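Local coordinates for protein putative glycosidase ph117-related (Bacteroides thetaiotaomicron, PDB 5A7V) that probably acts on beta-mannosides, as a family GH130 enzyme with a five-bladed beta-propeller fold whose central pocket binds mannose, at residues A[58-63]-A[67-72]; A[73-78]-A[103-108]; A[93-98]-A[339-344]. All coordinates share one frame; numbering follows the deposited sequence.

Contact 1: A[58-63]-A[67-72]; sequences TKFYCP and DYVAWE
Y61 and Y68 are paired across a short antiparallel hairpin, and their side chains cross nearly at right angles. Y61 presents its ring edge to the face of Y68, a T-shaped pair with planes at 75° and CD2 of Y61 3.6 Å from CE2 of Y68. CB of Y61 also rests over that face in a CH-pi contact, which makes the root of one tyrosine the bump and the ring of the other the floor. The Y61 ring swings out with CG anti to the backbone N (chi1 -171°), bringing one of its faces over the backbone N of D67.

On the opposite face of the hairpin, F60, C62 and V69 meet. V69 CG2 fits between its neighbours, reaching the ring edge of F60 at CD2 (4.1 Å) and C62 CB (4.2 Å), with R108 of strand 107-114 packed against all three. Farther along, CB of F60 nestles against CD1 of W71 at 3.5 Å, and the F60 ring turns its edge to the indole face.

F60 and V69 exchange two backbone bonds, with V69 N giving the straighter one to F60 O (2.8 Å, 166°). Beyond the strands T58 OG1 donates to the anti lone pair of E72 OE2 at 2.7 Å, and a water links T58 O to E72 N. R122 and Y92 hold OE1 of the same carboxylate, while W71 NE1 donates to K124 O. The chemistry thus grades from exposed aromatic packing to a buried carboxylate held at both oxygens, which fixes its rotation and would probably favour the charged form.

Contact 2: A[73-78]-A[103-108]; sequences SNDTFN and GHRTSR. With MAN (alpha-D-mannopyranose), chain E; SO4 (sulfate ion), chain G.
The backbones of N74 and R105 keep well apart, their CA atoms 9.0 Å from each other, so side chains, with one water, bridge the gap. R105 spans most of it with a chain bent at chi2 (89°), which carries the guanidinium up to N74 and D75. These two neighbours approach it from different directions. D75 meets the edge: NH1 of R105 donates to OD2 at 2.8 Å and 163°, a salt bridge on the anti side of the carboxylate. A water then donates to the same OD2 and accepts from R105 NH2 at 2.9 Å. N74 lies over the face instead, its amide within 6° of parallel to the guanidinium; its ND2 sits over the rim of that face, 3.4 Å from CZ of R105, and donates to D96 O.

N74 and D75 form a classic beta bulge opposite E95, consistent with both reaching one arginine, at the start of the first, pocket-side edge strand of a four-stranded antiparallel sheet, one blade of the propeller. E95 supplies NH1 with a second salt bridge and V100 O accepts from NH2, while S368 holds the other oxygen of D75. Farther down the strand, N78 ND2 donates almost straight to O4 of a bound alpha-D-mannopyranose (3.0 Å). Near the start of 103-108, H104 ND1 donates to a sulfate oxygen, O4, at 2.8 Å; this ion probably comes from the crystallisation liquor.

Contact 3: A[93-98]-A[339-344]; sequences RAEDKS and SGQYVD. With MAN (alpha-D-mannopyranose), chain D; BMA (beta-D-mannopyranose), chain C; MAN (alpha-D-mannopyranose), chain E.
E95 and Q341 stretch out to meet across a wide gap, their flat ends turned 58° against each other. Q341 sends its NE2 to the syn side of OE1 of E95, a bond of 3.0 Å and 153° that lies close to the amide plane. Both chains run extended beyond CG, and Q341 starts with CG anti to the backbone N (chi1 176°), which aims the amide at the strand. The other halves of the two groups are spanned by a water 2.7 Å from E95 OE2 and 2.8 Å from Q341 OE1.

Each oxygen of E95 also meets an arginine: OE1 pairs with R105, and OE2 with R93 through a weak, bent bond. The carboxylate may thus contribute to positioning R93, along with S107 and D146. The fully extended chain of R93 brings the guanidinium edge to a mannose modelled as both anomers; NH1 donates to O3 of the beta form at 2.9 Å. Y342 lays one ring face against C6 of the second mannose.

NE2 of Q341 donates to D367 O as well, so the loop between helix 335-338 and strand 347-355 is tied both to the end of strand 87-95 and to the D367 region before strand 369-375.

How the contacts relate
The three contacts run outward from the sugar pocket on one side of the propeller. Contacts 2 and 3 nearly coincide, their centres about 6 Å apart, whereas the centre of contact 1 lies about 12 Å from contact 2 and 17 Å from contact 3. Contact 1 closes first along the chain, and its hairpin leads, through a short loop, into strand 75-84; the segments of contacts 2 and 3 then alternate. Strands 75-84, 87-95 and 107-114 are neighbours in a single antiparallel sheet, to which contact 3 fastens a loop distant in sequence. The hairpin therefore packs on the blade's outer part, while the segments of both inner contacts carry mannose-binding residues.

Contact 1: A[58-63]-A[67-72]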
loop_
_atom_site.group_PDB
_atom_site.type_symbol
_atom_site.label_atom_id
_atom_site.label_comp_id
_atom_site.label_asym_id
_atom_site.label_seq_id
_atom_site.Cartn_x
_atom_site.Cartn_y
_atom_site.Cartn_z
ATOM N N THR A 58 -12.659 0.692 22.229
ATOM C CA THR A 58 -13.657 0.914 21.197
ATOM C C THR A 58 -14.182 -0.434 20.698
ATOM O O THR A 58 -13.437 -1.287 20.199
ATOM C CB THR A 58 -13.084 1.712 20.021
ATOM O OG1 THR A 58 -11.769 1.247 19.759
ATOM C CG2 THR A 58 -12.981 3.195 20.357
ATOM N N LYS A 59 -15.469 -0.638 20.808
ATOM C CA LYS A 59 -16.070 -1.908 20.438
ATOM C C LYS A 59 -16.961 -1.710 19.200
ATOM O O LYS A 59 -17.453 -0.613 18.938
ATOM C CB LYS A 59 -16.910 -2.436 21.620
ATOM C CG LYS A 59 -16.212 -2.517 22.969
ATOM C CD LYS A 59 -15.095 -3.525 22.930
ATOM C CE LYS A 59 -14.381 -3.628 24.272
ATOM N NZ LYS A 59 -15.240 -4.306 25.290
ATOM N N PHE A 60 -17.158 -2.808 18.499
ATOM C CA PHE A 60 -17.956 -2.915 17.280
ATOM C C PHE A 60 -18.809 -4.143 17.401
ATOM O O PHE A 60 -18.277 -5.206 17.714
ATOM C CB PHE A 60 -16.922 -3.119 16.114
ATOM C CG PHE A 60 -17.492 -3.532 14.811
ATOM C CD1 PHE A 60 -18.472 -2.766 14.198
ATOM C CD2 PHE A 60 -17.015 -4.675 14.132
ATOM C CE1 PHE A 60 -18.942 -3.091 12.945
ATOM C CE2 PHE A 60 -17.531 -4.992 12.889
ATOM C CZ PHE A 60 -18.513 -4.205 12.314
ATOM N N TYR A 61 -20.113 -4.053 17.071
ATOM C CA TYR A 61 -20.929 -5.270 16.960
ATOM C C TYR A 61 -20.636 -5.919 15.617
ATOM O O TYR A 61 -21.045 -5.408 14.560
ATOM C CB TYR A 61 -22.426 -4.952 17.104
ATOM C CG TYR A 61 -23.288 -6.181 17.205
ATOM C CD1 TYR A 61 -23.817 -6.779 16.076
ATOM C CD2 TYR A 61 -23.585 -6.733 18.438
ATOM C CE1 TYR A 61 -24.635 -7.884 16.158
ATOM C CE2 TYR A 61 -24.408 -7.835 18.565
ATOM C CZ TYR A 61 -24.947 -8.405 17.416
ATOM O OH TYR A 61 -25.762 -9.501 17.572
ATOM N N CYS A 62 -19.913 -7.020 15.633
ATOM C CA CYS A 62 -19.466 -7.667 14.418
ATOM C C CYS A 62 -20.667 -8.449 13.874
ATOM O O CYS A 62 -21.221 -9.336 14.541
ATOM C CB CYS A 62 -18.291 -8.618 14.699
ATOM S SG CYS A 62 -17.897 -9.661 13.277
ATOM N N PRO A 63 -21.059 -8.165 12.611
ATOM C CA PRO A 63 -22.220 -8.871 12.063
ATOM C C PRO A 63 -21.967 -10.322 11.731
ATOM O O PRO A 63 -22.927 -11.069 11.524
ATOM C CB PRO A 63 -22.577 -8.063 10.778
ATOM C CG PRO A 63 -21.254 -7.468 10.386
ATOM C CD PRO A 63 -20.537 -7.154 11.671
ATOM N N ASP A 67 -21.539 -10.331 18.146
ATOM C CA ASP A 67 -21.174 -9.817 19.488
ATOM C C ASP A 67 -20.174 -8.708 19.298
ATOM O O ASP A 67 -19.657 -8.479 18.177
ATOM C CB ASP A 67 -20.587 -10.896 20.450
ATOM C CG ASP A 67 -20.725 -10.522 21.983
ATOM O OD1 ASP A 67 -21.215 -9.420 22.409
ATOM O OD2 ASP A 67 -20.277 -11.358 22.781
ATOM N N TYR A 68 -19.931 -8.001 20.378
ATOM C CA TYR A 68 -19.035 -6.880 20.387
ATOM C C TYR A 68 -17.593 -7.365 20.423
ATOM O O TYR A 68 -17.230 -8.229 21.241
ATOM C CB TYR A 68 -19.336 -5.957 21.593
ATOM C CG TYR A 68 -20.525 -5.090 21.319
ATOM C CD1 TYR A 68 -20.385 -3.897 20.622
ATOM C CD2 TYR A 68 -21.757 -5.477 21.685
ATOM C CE1 TYR A 68 -21.466 -3.107 20.328
ATOM C CE2 TYR A 68 -22.891 -4.702 21.390
ATOM C CZ TYR A 68 -22.702 -3.525 20.703
ATOM O OH TYR A 68 -23.834 -2.805 20.349
ATOM N N VAL A 69 -16.793 -6.785 19.538
ATOM C CA VAL A 69 -15.365 -7.063 19.464
ATOM C C VAL A 69 -14.584 -5.766 19.572
ATOM O O VAL A 69 -15.017 -4.727 19.061
ATOM C CB VAL A 69 -14.979 -7.806 18.166
ATOM C CG1 VAL A 69 -15.734 -9.094 18.039
ATOM C CG2 VAL A 69 -15.187 -6.997 16.929
ATOM N N ALA A 70 -13.410 -5.834 20.232
ATOM C CA ALA A 70 -12.505 -4.696 20.309
ATOM C C ALA A 70 -11.663 -4.676 19.011
ATOM O O ALA A 70 -10.530 -5.194 18.922
ATOM C CB ALA A 70 -11.662 -4.758 21.578
ATOM N N TRP A 71 -12.295 -4.111 17.980
ATOM C CA TRP A 71 -11.851 -4.259 16.598
ATOM C C TRP A 71 -10.522 -3.617 16.240
ATOM O O TRP A 71 -9.949 -3.949 15.194
ATOM C CB TRP A 71 -12.962 -3.703 15.676
ATOM C CG TRP A 71 -13.162 -2.217 15.791
ATOM C CD1 TRP A 71 -13.882 -1.554 16.733
ATOM C CD2 TRP A 71 -12.589 -1.209 14.951
ATOM N NE1 TRP A 71 -13.819 -0.202 16.528
ATOM C CE2 TRP A 71 -13.040 0.043 15.423
ATOM C CE3 TRP A 71 -11.776 -1.249 13.813
ATOM C CZ2 TRP A 71 -12.691 1.248 14.816
ATOM C CZ3 TRP A 71 -11.428 -0.066 13.216
ATOM C CH2 TRP A 71 -11.895 1.178 13.696
ATOM N N GLU A 72 -10.042 -2.691 17.062
ATOM C CA GLU A 72 -8.750 -2.023 16.797
ATOM C C GLU A 72 -7.810 -2.063 18.000
ATOM O O GLU A 72 -6.964 -1.173 18.180
ATOM C CB GLU A 72 -8.987 -0.591 16.291
ATOM C CG GLU A 72 -9.787 0.258 17.255
ATOM C CD GLU A 72 -9.985 1.705 16.832
ATOM O OE1 GLU A 72 -9.392 2.112 15.815
ATOM O OE2 GLU A 72 -10.773 2.439 17.520
HETATM O O HOH W 1 -10.792 -1.901 19.763
#

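Contact 2: A[73-78]-A[103-108]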
loop_
_atom_site.group_PDB
_atom_site.type_symbol
_atom_site.label_atom_id
_atom_site.label_comp_id
_atom_site.label_asym_id
_atom_site.label_seq_id
_atom_site.Cartn_x
_atom_site.Cartn_y
_atom_site.Cartn_z
ATOM N N SER A 73 -7.965 -3.126 18.784
ATOM C CA SER A 73 -7.270 -3.215 20.033
ATOM C C SER A 73 -5.870 -3.813 19.912
ATOM O O SER A 73 -5.050 -3.620 20.832
ATOM C CB SER A 73 -8.063 -4.040 21.040
ATOM O OG SER A 73 -8.227 -5.389 20.620
ATOM N N ASN A 74 -5.579 -4.526 18.832
ATOM C CA ASN A 74 -4.279 -5.218 18.724
ATOM C C ASN A 74 -3.253 -4.392 17.963
ATOM O O ASN A 74 -2.199 -4.083 18.478
ATOM C CB ASN A 74 -4.477 -6.600 18.108
ATOM C CG ASN A 74 -3.759 -7.708 18.844
ATOM O OD1 ASN A 74 -2.906 -7.503 19.707
ATOM N ND2 ASN A 74 -4.134 -8.925 18.502
ATOM N N ASP A 75 -3.598 -3.986 16.725
ATOM C CA ASP A 75 -2.651 -3.393 15.798
ATOM C C ASP A 75 -3.430 -2.564 14.778
ATOM O O ASP A 75 -4.521 -2.973 14.375
ATOM C CB ASP A 75 -1.817 -4.504 15.120
ATOM C CG ASP A 75 -0.851 -5.208 16.089
ATOM O OD1 ASP A 75 0.180 -4.565 16.474
ATOM O OD2 ASP A 75 -1.208 -6.353 16.464
ATOM N N THR A 76 -2.887 -1.400 14.414
ATOM C CA THR A 76 -3.515 -0.521 13.420
ATOM C C THR A 76 -2.411 -0.115 12.431
ATOM O O THR A 76 -1.417 0.522 12.824
ATOM C CB THR A 76 -4.121 0.739 14.052
ATOM O OG1 THR A 76 -3.169 1.422 14.869
ATOM C CG2 THR A 76 -5.323 0.386 14.869
ATOM N N PHE A 77 -2.523 -0.495 11.156
ATOM C CA PHE A 77 -1.368 -0.435 10.246
ATOM C C PHE A 77 -1.861 -0.335 8.801
ATOM O O PHE A 77 -2.985 0.115 8.561
ATOM C CB PHE A 77 -0.342 -1.577 10.567
ATOM C CG PHE A 77 -0.843 -2.993 10.447
ATOM C CD1 PHE A 77 -1.767 -3.512 11.353
ATOM C CD2 PHE A 77 -0.346 -3.854 9.462
ATOM C CE1 PHE A 77 -2.144 -4.832 11.291
ATOM C CE2 PHE A 77 -0.713 -5.174 9.385
ATOM C CZ PHE A 77 -1.630 -5.675 10.310
ATOM N N ASN A 78 -0.981 -0.637 7.857
ATOM C CA ASN A 78 -1.226 -0.766 6.400
ATOM C C ASN A 78 -2.458 -0.013 5.888
ATOM O O ASN A 78 -3.514 -0.621 5.706
ATOM C CB ASN A 78 -1.241 -2.232 6.037
ATOM C CG ASN A 78 0.130 -2.883 6.222
ATOM O OD1 ASN A 78 1.071 -2.260 6.716
ATOM N ND2 ASN A 78 0.200 -4.145 5.886
ATOM N N GLY A 103 -1.706 -12.890 10.507
ATOM C CA GLY A 103 -2.791 -13.386 9.689
ATOM C C GLY A 103 -3.853 -14.202 10.395
ATOM O O GLY A 103 -4.769 -14.751 9.753
ATOM N N HIS A 104 -3.765 -14.299 11.729
ATOM C CA HIS A 104 -4.709 -15.084 12.518
ATOM C C HIS A 104 -5.735 -14.253 13.246
ATOM O O HIS A 104 -6.506 -14.804 14.044
ATOM C CB HIS A 104 -3.951 -15.977 13.523
ATOM C CG HIS A 104 -3.164 -17.057 12.867
ATOM N ND1 HIS A 104 -2.694 -18.138 13.532
ATOM C CD2 HIS A 104 -2.834 -17.249 11.566
ATOM C CE1 HIS A 104 -2.075 -18.948 12.691
ATOM N NE2 HIS A 104 -2.090 -18.394 11.509
ATOM N N ARG A 105 -5.778 -12.948 12.977
ATOM C CA ARG A 105 -6.811 -12.080 13.552
ATOM C C ARG A 105 -7.873 -11.802 12.480
ATOM O O ARG A 105 -7.837 -12.386 11.387
ATOM C CB ARG A 105 -6.172 -10.756 14.038
ATOM C CG ARG A 105 -5.013 -10.911 15.017
ATOM C CD ARG A 105 -3.651 -11.050 14.344
ATOM N NE ARG A 105 -2.611 -11.050 15.368
ATOM C CZ ARG A 105 -2.138 -9.983 15.967
ATOM N NH1 ARG A 105 -2.454 -8.747 15.583
ATOM N NH2 ARG A 105 -1.284 -10.136 17.003
ATOM N N THR A 106 -8.810 -10.927 12.786
ATOM C CA THR A 106 -9.739 -10.418 11.742
ATOM C C THR A 106 -9.385 -8.948 11.492
ATOM O O THR A 106 -9.307 -8.135 12.455
ATOM C CB THR A 106 -11.219 -10.538 12.192
ATOM O OG1 THR A 106 -11.552 -11.898 12.451
ATOM C CG2 THR A 106 -12.139 -9.997 11.089
ATOM N N SER A 107 -9.168 -8.608 10.219
ATOM C CA SER A 107 -8.881 -7.253 9.793
ATOM C C SER A 107 -10.177 -6.552 9.336
ATOM O O SER A 107 -10.980 -7.107 8.571
ATOM C CB SER A 107 -7.883 -7.275 8.623
ATOM O OG SER A 107 -6.577 -7.695 9.093
ATOM N N ARG A 108 -10.318 -5.327 9.795
ATOM C CA ARG A 108 -11.427 -4.436 9.445
ATOM C C ARG A 108 -10.817 -3.050 9.250
ATOM O O ARG A 108 -9.791 -2.726 9.851
ATOM C CB ARG A 108 -12.470 -4.416 10.569
ATOM C CG ARG A 108 -13.056 -5.787 10.879
ATOM C CD ARG A 108 -14.072 -5.776 12.017
ATOM N NE ARG A 108 -14.591 -7.097 12.339
ATOM C CZ ARG A 108 -14.094 -7.949 13.259
ATOM N NH1 ARG A 108 -12.928 -7.669 13.858
ATOM N NH2 ARG A 108 -14.694 -9.085 13.518
HETATM C C1 MAN E . 2.916 -8.949 3.280
HETATM C C2 MAN E . 2.205 -7.592 3.090
HETATM C C3 MAN E . 1.537 -6.986 4.340
HETATM C C4 MAN E . 2.438 -7.129 5.580
HETATM C C5 MAN E . 3.760 -7.860 5.279
HETATM C C6 MAN E . 4.582 -8.147 6.556
HETATM O O1 MAN E . 4.009 -9.188 2.237
HETATM O O2 MAN E . 1.212 -7.821 2.081
HETATM O O3 MAN E . 0.304 -7.603 4.654
HETATM O O4 MAN E . 2.636 -5.820 6.074
HETATM O O5 MAN E . 3.406 -9.121 4.629
HETATM O O6 MAN E . 3.841 -9.026 7.412
HETATM S S SO4 G . -3.977 -18.726 16.691
HETATM O O1 SO4 G . -5.027 -18.485 15.630
HETATM O O2 SO4 G . -3.976 -20.183 16.953
HETATM O O3 SO4 G . -4.380 -17.880 17.836
HETATM O O4 SO4 G . -2.568 -18.228 16.362
HETATM O O HOH W 2 0.243 -7.937 18.149
#

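Contact 3: A[93-98]-A[339-344]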
loop_
_atom_site.group_PDB
_atom_site.type_symbol
_atom_site.label_atom_id
_atom_site.label_comp_id
_atom_site.label_asym_id
_atom_site.label_seq_id
_atom_site.Cartn_x
_atom_site.Cartn_y
_atom_site.Cartn_z
ATOM N N ARG A 93 -5.886 -0.449 8.332
ATOM C CA ARG A 93 -6.095 -1.852 8.675
ATOM C C ARG A 93 -6.059 -1.994 10.202
ATOM O O ARG A 93 -5.039 -1.690 10.799
ATOM C CB ARG A 93 -5.016 -2.718 8.029
ATOM C CG ARG A 93 -5.180 -4.195 8.311
ATOM C CD ARG A 93 -4.070 -5.056 7.725
ATOM N NE ARG A 93 -4.193 -6.428 8.102
ATOM C CZ ARG A 93 -3.359 -7.404 7.726
ATOM N NH1 ARG A 93 -2.416 -7.192 6.794
ATOM N NH2 ARG A 93 -3.441 -8.598 8.307
ATOM N N ALA A 94 -7.096 -2.546 10.791
ATOM C CA ALA A 94 -7.197 -2.732 12.221
ATOM C C ALA A 94 -7.455 -4.181 12.522
ATOM O O ALA A 94 -8.275 -4.850 11.879
ATOM C CB ALA A 94 -8.333 -1.910 12.777
ATOM N N GLU A 95 -6.703 -4.714 13.502
ATOM C CA GLU A 95 -6.848 -6.092 13.947
ATOM C C GLU A 95 -7.316 -6.181 15.392
ATOM O O GLU A 95 -6.868 -5.386 16.251
ATOM C CB GLU A 95 -5.532 -6.874 13.787
ATOM C CG GLU A 95 -5.207 -7.172 12.334
ATOM C CD GLU A 95 -3.894 -7.934 12.182
ATOM O OE1 GLU A 95 -2.967 -7.743 13.046
ATOM O OE2 GLU A 95 -3.790 -8.707 11.184
ATOM N N ASP A 96 -8.228 -7.140 15.611
ATOM C CA ASP A 96 -8.751 -7.505 16.940
ATOM C C ASP A 96 -7.850 -8.565 17.595
ATOM O O ASP A 96 -6.750 -8.862 17.073
ATOM C CB ASP A 96 -10.227 -7.927 16.796
ATOM C CG ASP A 96 -10.425 -9.211 16.013
ATOM O OD1 ASP A 96 -9.462 -9.960 15.730
ATOM O OD2 ASP A 96 -11.615 -9.511 15.716
ATOM N N LYS A 97 -8.309 -9.117 18.714
ATOM C CA LYS A 97 -7.529 -10.112 19.486
ATOM C C LYS A 97 -8.092 -11.544 19.318
ATOM O O LYS A 97 -7.957 -12.402 20.221
ATOM C CB LYS A 97 -7.441 -9.694 20.959
ATOM C CG LYS A 97 -6.597 -8.438 21.150
ATOM C CD LYS A 97 -6.479 -8.013 22.598
ATOM C CE LYS A 97 -5.652 -6.739 22.722
ATOM N NZ LYS A 97 -5.343 -6.397 24.135
ATOM N N SER A 98 -8.635 -11.801 18.109
ATOM C CA SER A 98 -9.269 -13.092 17.846
ATOM C C SER A 98 -8.310 -14.219 17.502
ATOM O O SER A 98 -8.730 -15.396 17.356
ATOM C CB SER A 98 -10.348 -12.943 16.756
ATOM O OG SER A 98 -9.745 -12.596 15.485
ATOM N N SER A 339 10.590 -2.665 14.777
ATOM C CA SER A 339 10.046 -3.900 15.347
ATOM C C SER A 339 8.613 -3.701 15.822
ATOM O O SER A 339 8.255 -2.607 16.255
ATOM C CB SER A 339 10.917 -4.394 16.498
ATOM O OG SER A 339 10.640 -5.784 16.680
ATOM N N GLY A 340 7.835 -4.768 15.759
ATOM C CA GLY A 340 6.413 -4.727 16.133
ATOM C C GLY A 340 5.863 -6.115 15.970
ATOM O O GLY A 340 6.580 -7.121 16.098
ATOM N N GLN A 341 4.599 -6.197 15.566
ATOM C CA GLN A 341 3.999 -7.473 15.267
ATOM C C GLN A 341 4.849 -8.224 14.254
ATOM O O GLN A 341 4.967 -9.455 14.347
ATOM C CB GLN A 341 2.560 -7.259 14.716
ATOM C CG GLN A 341 1.947 -8.592 14.311
ATOM C CD GLN A 341 0.527 -8.613 13.785
ATOM O OE1 GLN A 341 -0.019 -9.716 13.713
ATOM N NE2 GLN A 341 -0.028 -7.505 13.357
ATOM N N TYR A 342 5.323 -7.499 13.236
ATOM C CA TYR A 342 6.311 -8.027 12.306
ATOM C C TYR A 342 7.695 -7.667 12.872
ATOM O O TYR A 342 8.126 -6.515 12.828
ATOM C CB TYR A 342 6.105 -7.474 10.882
ATOM C CG TYR A 342 7.040 -8.084 9.858
ATOM C CD1 TYR A 342 6.776 -9.347 9.285
ATOM C CD2 TYR A 342 8.215 -7.415 9.497
ATOM C CE1 TYR A 342 7.659 -9.934 8.397
ATOM C CE2 TYR A 342 9.116 -7.997 8.599
ATOM C CZ TYR A 342 8.850 -9.256 8.060
ATOM O OH TYR A 342 9.707 -9.870 7.176
ATOM N N VAL A 343 8.338 -8.659 13.482
ATOM C CA VAL A 343 9.489 -8.392 14.348
ATOM C C VAL A 343 10.694 -7.845 13.617
ATOM O O VAL A 343 11.503 -7.096 14.184
ATOM C CB VAL A 343 9.806 -9.609 15.264
ATOM C CG1 VAL A 343 10.292 -10.762 14.444
ATOM C CG2 VAL A 343 10.792 -9.237 16.367
ATOM N N ASP A 344 10.811 -8.180 12.337
ATOM C CA ASP A 344 11.958 -7.737 11.551
ATOM C C ASP A 344 11.830 -6.305 10.994
ATOM O O ASP A 344 12.781 -5.813 10.391
ATOM C CB ASP A 344 12.233 -8.736 10.425
ATOM C CG ASP A 344 12.575 -10.148 10.966
ATOM O OD1 ASP A 344 13.522 -10.262 11.768
ATOM O OD2 ASP A 344 11.896 -11.160 10.593
HETATM C C1 MAN D . 0.400 -12.705 5.337
HETATM C C2 MAN D . 0.611 -11.271 5.575
HETATM C C3 MAN D . -0.478 -10.892 6.553
HETATM C C4 MAN D . -1.885 -11.278 6.113
HETATM C C5 MAN D . -1.937 -12.711 5.615
HETATM C C6 MAN D . -3.141 -12.984 4.739
HETATM O O1 MAN D . 0.736 -13.570 6.355
HETATM O O2 MAN D . 0.411 -10.474 4.413
HETATM O O3 MAN D . -0.516 -9.485 6.829
HETATM O O4 MAN D . -2.794 -11.153 7.223
HETATM O O5 MAN D . -0.819 -13.032 4.811
HETATM O O6 MAN D . -3.200 -12.134 3.588
HETATM C C1 BMA C . 0.535 -12.614 5.412
HETATM C C2 BMA C . 0.518 -11.158 5.892
HETATM C C3 BMA C . -0.683 -10.953 6.787
HETATM C C4 BMA C . -1.948 -11.391 6.077
HETATM C C5 BMA C . -1.784 -12.766 5.419
HETATM C C6 BMA C . -2.974 -13.156 4.563
HETATM O O1 BMA C . 1.638 -12.987 4.601
HETATM O O2 BMA C . 0.395 -10.263 4.778
HETATM O O3 BMA C . -0.808 -9.561 7.271
HETATM O O4 BMA C . -2.994 -11.434 7.061
HETATM O O5 BMA C . -0.607 -12.854 4.582
HETATM O O6 BMA C . -3.237 -12.220 3.513
HETATM C C1 MAN E . 2.916 -8.949 3.280
HETATM C C2 MAN E . 2.205 -7.592 3.090
HETATM C C3 MAN E . 1.537 -6.986 4.340
HETATM C C4 MAN E . 2.438 -7.129 5.580
HETATM C C5 MAN E . 3.760 -7.860 5.279
HETATM C C6 MAN E . 4.582 -8.147 6.556
HETATM O O1 MAN E . 4.009 -9.188 2.237
HETATM O O2 MAN E . 1.212 -7.821 2.081
HETATM O O3 MAN E . 0.304 -7.603 4.654
HETATM O O4 MAN E . 2.636 -5.820 6.074
HETATM O O5 MAN E . 3.406 -9.121 4.629
HETATM O O6 MAN E . 3.841 -9.026 7.412
HETATM O O HOH W 3 -1.413 -10.067 11.340
#